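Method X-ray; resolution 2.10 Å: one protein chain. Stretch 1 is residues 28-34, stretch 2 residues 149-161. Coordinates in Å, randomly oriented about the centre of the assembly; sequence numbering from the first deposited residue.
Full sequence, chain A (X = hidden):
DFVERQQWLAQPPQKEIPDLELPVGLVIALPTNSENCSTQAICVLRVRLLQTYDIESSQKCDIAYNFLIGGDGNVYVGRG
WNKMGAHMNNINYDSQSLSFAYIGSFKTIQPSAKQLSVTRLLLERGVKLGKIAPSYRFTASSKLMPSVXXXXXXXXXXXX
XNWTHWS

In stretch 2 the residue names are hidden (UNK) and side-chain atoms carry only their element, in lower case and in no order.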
# COMPACT_ATOMS: atom_id res chain seq x y z
N ILE A 28 22.49 -7.56 -1.24
CA ILE A 28 22.03 -8.79 -0.58
C ILE A 28 20.68 -9.25 -1.14
O ILE A 28 19.71 -8.46 -1.23
CB ILE A 28 21.90 -8.59 0.94
CG1 ILE A 28 23.27 -8.27 1.55
CG2 ILE A 28 21.34 -9.84 1.62
CD1 ILE A 28 23.18 -7.64 2.93
N ALA A 29 20.62 -10.53 -1.52
CA ALA A 29 19.39 -11.11 -2.04
C ALA A 29 18.62 -11.82 -0.92
O ALA A 29 19.22 -12.43 -0.04
CB ALA A 29 19.67 -12.05 -3.19
N LEU A 30 17.31 -11.67 -0.93
CA LEU A 30 16.44 -12.28 0.07
C LEU A 30 15.12 -12.71 -0.56
O LEU A 30 14.66 -12.11 -1.53
CB LEU A 30 16.12 -11.30 1.22
CG LEU A 30 17.23 -10.52 1.93
CD1 LEU A 30 17.37 -9.13 1.35
CD2 LEU A 30 16.93 -10.42 3.41
N PRO A 31 14.49 -13.76 -0.01
CA PRO A 31 13.12 -14.09 -0.39
C PRO A 31 12.12 -13.27 0.44
O PRO A 31 12.43 -12.87 1.56
CB PRO A 31 13.03 -15.57 -0.03
CG PRO A 31 13.90 -15.68 1.19
CD PRO A 31 15.01 -14.68 1.01
N THR A 32 10.93 -13.01 -0.10
CA THR A 32 9.91 -12.35 0.73
C THR A 32 9.16 -13.38 1.58
O THR A 32 8.52 -13.02 2.57
CB THR A 32 8.91 -11.51 -0.13
OG1 THR A 32 8.26 -12.35 -1.09
CG2 THR A 32 9.61 -10.39 -0.83
N ASN A 33 9.24 -14.65 1.17
CA ASN A 33 8.42 -15.73 1.73
C ASN A 33 6.93 -15.45 1.72
O ASN A 33 6.18 -15.93 2.56
CB ASN A 33 8.91 -16.11 3.14
CG ASN A 33 10.32 -16.67 3.12
OD1 ASN A 33 10.66 -17.45 2.24
ND2 ASN A 33 11.15 -16.26 4.09
N SER A 34 6.49 -14.67 0.73
CA SER A 34 5.09 -14.47 0.45
C SER A 34 4.78 -15.34 -0.76
O SER A 34 5.69 -15.87 -1.40
CB SER A 34 4.83 -12.99 0.12
OG SER A 34 5.44 -12.60 -1.10
N UNK A 149 16.26 -18.86 9.50
CA UNK A 149 15.44 -19.76 8.71
C UNK A 149 14.68 -19.03 7.61
O UNK A 149 14.48 -19.59 6.53
c UNK A 149 14.45 -20.49 9.61
o UNK A 149 15.18 -21.20 10.62
c UNK A 149 13.62 -21.48 8.81
N UNK A 150 14.27 -17.79 7.89
CA UNK A 150 13.53 -16.98 6.91
C UNK A 150 14.39 -16.47 5.76
O UNK A 150 13.85 -15.94 4.79
o UNK A 150 11.28 -17.35 8.47
c UNK A 150 11.76 -16.19 8.55
o UNK A 150 11.37 -15.34 9.39
c UNK A 150 12.88 -15.78 7.60
N UNK A 151 15.71 -16.60 5.87
CA UNK A 151 16.61 -16.21 4.77
C UNK A 151 16.88 -17.35 3.77
O UNK A 151 17.49 -17.11 2.72
c UNK A 151 16.86 -13.49 5.85
c UNK A 151 16.85 -12.26 6.50
c UNK A 151 17.96 -15.72 5.33
c UNK A 151 18.94 -12.78 7.52
c UNK A 151 17.90 -14.38 6.04
c UNK A 151 17.89 -11.91 7.33
c UNK A 151 18.95 -14.00 6.87
N UNK A 152 16.43 -18.57 4.10
CA UNK A 152 16.71 -19.74 3.27
C UNK A 152 15.89 -19.69 1.98
O UNK A 152 14.68 -19.47 1.99
c UNK A 152 19.96 -21.82 5.73
c UNK A 152 17.47 -21.41 5.16
n UNK A 152 21.39 -21.80 5.19
c UNK A 152 16.45 -21.07 4.03
c UNK A 152 18.95 -21.25 4.72
N UNK A 153 16.59 -19.92 0.86
CA UNK A 153 16.00 -19.89 -0.46
C UNK A 153 16.98 -20.48 -1.46
O UNK A 153 17.46 -19.79 -2.35
c UNK A 153 15.64 -18.46 -0.85
N UNK A 154 17.27 -21.77 -1.29
CA UNK A 154 18.29 -22.47 -2.08
C UNK A 154 18.11 -22.28 -3.59
O UNK A 154 19.09 -22.06 -4.30
c UNK A 154 18.27 -23.98 -1.75
c UNK A 154 18.92 -24.30 -0.41
o UNK A 154 19.03 -25.51 -0.07
o UNK A 154 19.35 -23.37 0.30
N UNK A 155 16.88 -22.35 -4.08
CA UNK A 155 16.65 -22.29 -5.53
C UNK A 155 16.87 -20.88 -6.09
O UNK A 155 17.30 -20.73 -7.24
c UNK A 155 15.28 -22.81 -5.88
N UNK A 156 16.59 -19.86 -5.29
CA UNK A 156 16.88 -18.48 -5.69
C UNK A 156 18.39 -18.28 -5.81
O UNK A 156 18.88 -17.84 -6.86
c UNK A 156 16.15 -15.44 -6.12
c UNK A 156 16.68 -16.01 -4.81
c UNK A 156 16.17 -15.21 -3.63
c UNK A 156 16.30 -17.49 -4.67
N UNK A 157 19.12 -18.63 -4.76
CA UNK A 157 20.56 -18.32 -4.70
C UNK A 157 21.38 -19.13 -5.71
O UNK A 157 22.37 -18.63 -6.23
o UNK A 157 18.23 -15.64 0.67
c UNK A 157 19.91 -18.40 -1.05
c UNK A 157 19.21 -17.69 -0.08
c UNK A 157 21.10 -18.54 -3.29
c UNK A 157 20.33 -17.77 -2.23
c UNK A 157 19.34 -15.71 -1.43
c UNK A 157 20.03 -16.42 -2.40
c UNK A 157 18.93 -16.35 -0.28
N UNK A 158 20.95 -20.36 -5.98
CA UNK A 158 21.58 -21.22 -6.99
C UNK A 158 21.52 -20.59 -8.39
O UNK A 158 22.40 -20.82 -9.21
c UNK A 158 20.91 -22.59 -7.01
N UNK A 159 20.49 -19.78 -8.63
CA UNK A 159 20.32 -19.08 -9.91
C UNK A 159 21.37 -18.00 -10.18
O UNK A 159 21.59 -17.62 -11.33
c UNK A 159 18.91 -18.48 -9.99
o UNK A 159 17.92 -19.45 -9.64
N UNK A 160 22.02 -17.51 -9.12
CA UNK A 160 23.09 -16.51 -9.25
C UNK A 160 24.49 -17.09 -9.05
O UNK A 160 25.48 -16.38 -9.14
c UNK A 160 20.76 -14.70 -7.16
c UNK A 160 22.91 -15.40 -8.21
c UNK A 160 21.58 -14.72 -8.27
c UNK A 160 21.17 -14.09 -9.42
c UNK A 160 19.13 -13.43 -8.35
c UNK A 160 19.54 -14.06 -7.19
c UNK A 160 19.94 -13.45 -9.48
N UNK A 161 24.57 -18.39 -8.80
CA UNK A 161 25.83 -19.03 -8.40
C UNK A 161 26.99 -18.85 -9.38
O UNK A 161 28.14 -18.74 -8.96
c UNK A 161 25.60 -20.52 -8.11
O HOH W 1 12.24 -18.80 0.33
O HOH W 2 12.62 -19.15 3.69

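Position 149 has three side-chain atoms, one carbon carrying an oxygen and a carbon; its side chain makes no contact with stretch 1. A beta carbon branched to hydroxyl and methyl is threonine, Thr 149.

At 150 there are two carbons, the second carrying two oxygens, a short carboxylate, but the backbone does the work here. The O of 150 accepts a hydrogen bond from ND2 of Asn 33 (2.8 Å, N-H...O angle 137°) and also lies 3.6 Å from CG of Pro 31. The residue is Asp 150.

Position 151 shows one carbon followed by a six-carbon ring with no oxygen, and a ring carbon touches the side chain of Leu 30; hence Phe 151. Its CA-to-CB bond points sideways, but with chi1 at -70° the ring end comes nearer, and CE1 of Phe 151 lies 3.6 Å from CD2 of Leu 30.

Position 152 carries four carbons in a row ending in nitrogen. Its CA-to-CB bond points away from stretch 1, so its link is through the backbone O, by way of water. This is Lys 152. Two waters lie within hydrogen-bonding reach of both OD1 of Asn 33 and O of Lys 152 (2.8 and 3.0 Å for water 1; 3.0 and 2.7 Å for water 2), but each has more acceptors nearby than protons to give.

A single carbon at 153 points toward the strand, with CB 3.9 Å from CG of Pro 31. This is Ala 153, at the N-cap position of the helix that follows.

Position 154, with two carbons and a terminal pair of oxygens, is Asp 154; 155, with one carbon, is Ala 155. Both are out of reach of stretch 1.

Four carbons forked at the second, one tip approaching the backbone of Leu 30 and Pro 31, identify 156 as Leu 156, rather than isoleucine, which would branch at the first. Its CD2 approaches O of Leu 30 at 4.0 Å and N of Pro 31 at 4.2 Å.

At 157 a carbon leads to a six-carbon ring bearing one oxygen; the ring end meets Ala 29 and Pro 31, and O of Ala 29 sits at the ring edge, near its plane. This is Tyr 157. The OH of Tyr 157 donates to O of Phe 151 (2.6 Å), tying the helix back to the preceding turn, and lies 3.4 Å from CD of Pro 31, while CB of Ala 29 is 4.1 Å from CE1 of Tyr 157.

One carbon at 158 means Ala 158. A carbon and an oxygen at 159 mean Ser 159, whose OG donates to O of Ala 155 (2.8 Å). Neither reaches stretch 1.

Position 160 has one carbon and an unsubstituted six-carbon ring that touches Ala 29: Phe 160. Its CE2 is 4.5 Å from CB of Ala 29. The single carbon at 161 gives Ala 161, out of reach.

The contact buries 392 Å², summed over both sides. The strand that runs through to residue 31 and the helix that begins at 154 run roughly antiparallel, at 149°, with axes 9.0 Å apart at closest approach. Pro 31, with 67 Å² covered, packs against Ala 153 and Tyr 157, and the Asn 33 amide adds a polar anchor beyond the strand, using ND2 directly, with OD1 in reach of the waters.

Stretch 2 149-161: TDFKADALYASFA
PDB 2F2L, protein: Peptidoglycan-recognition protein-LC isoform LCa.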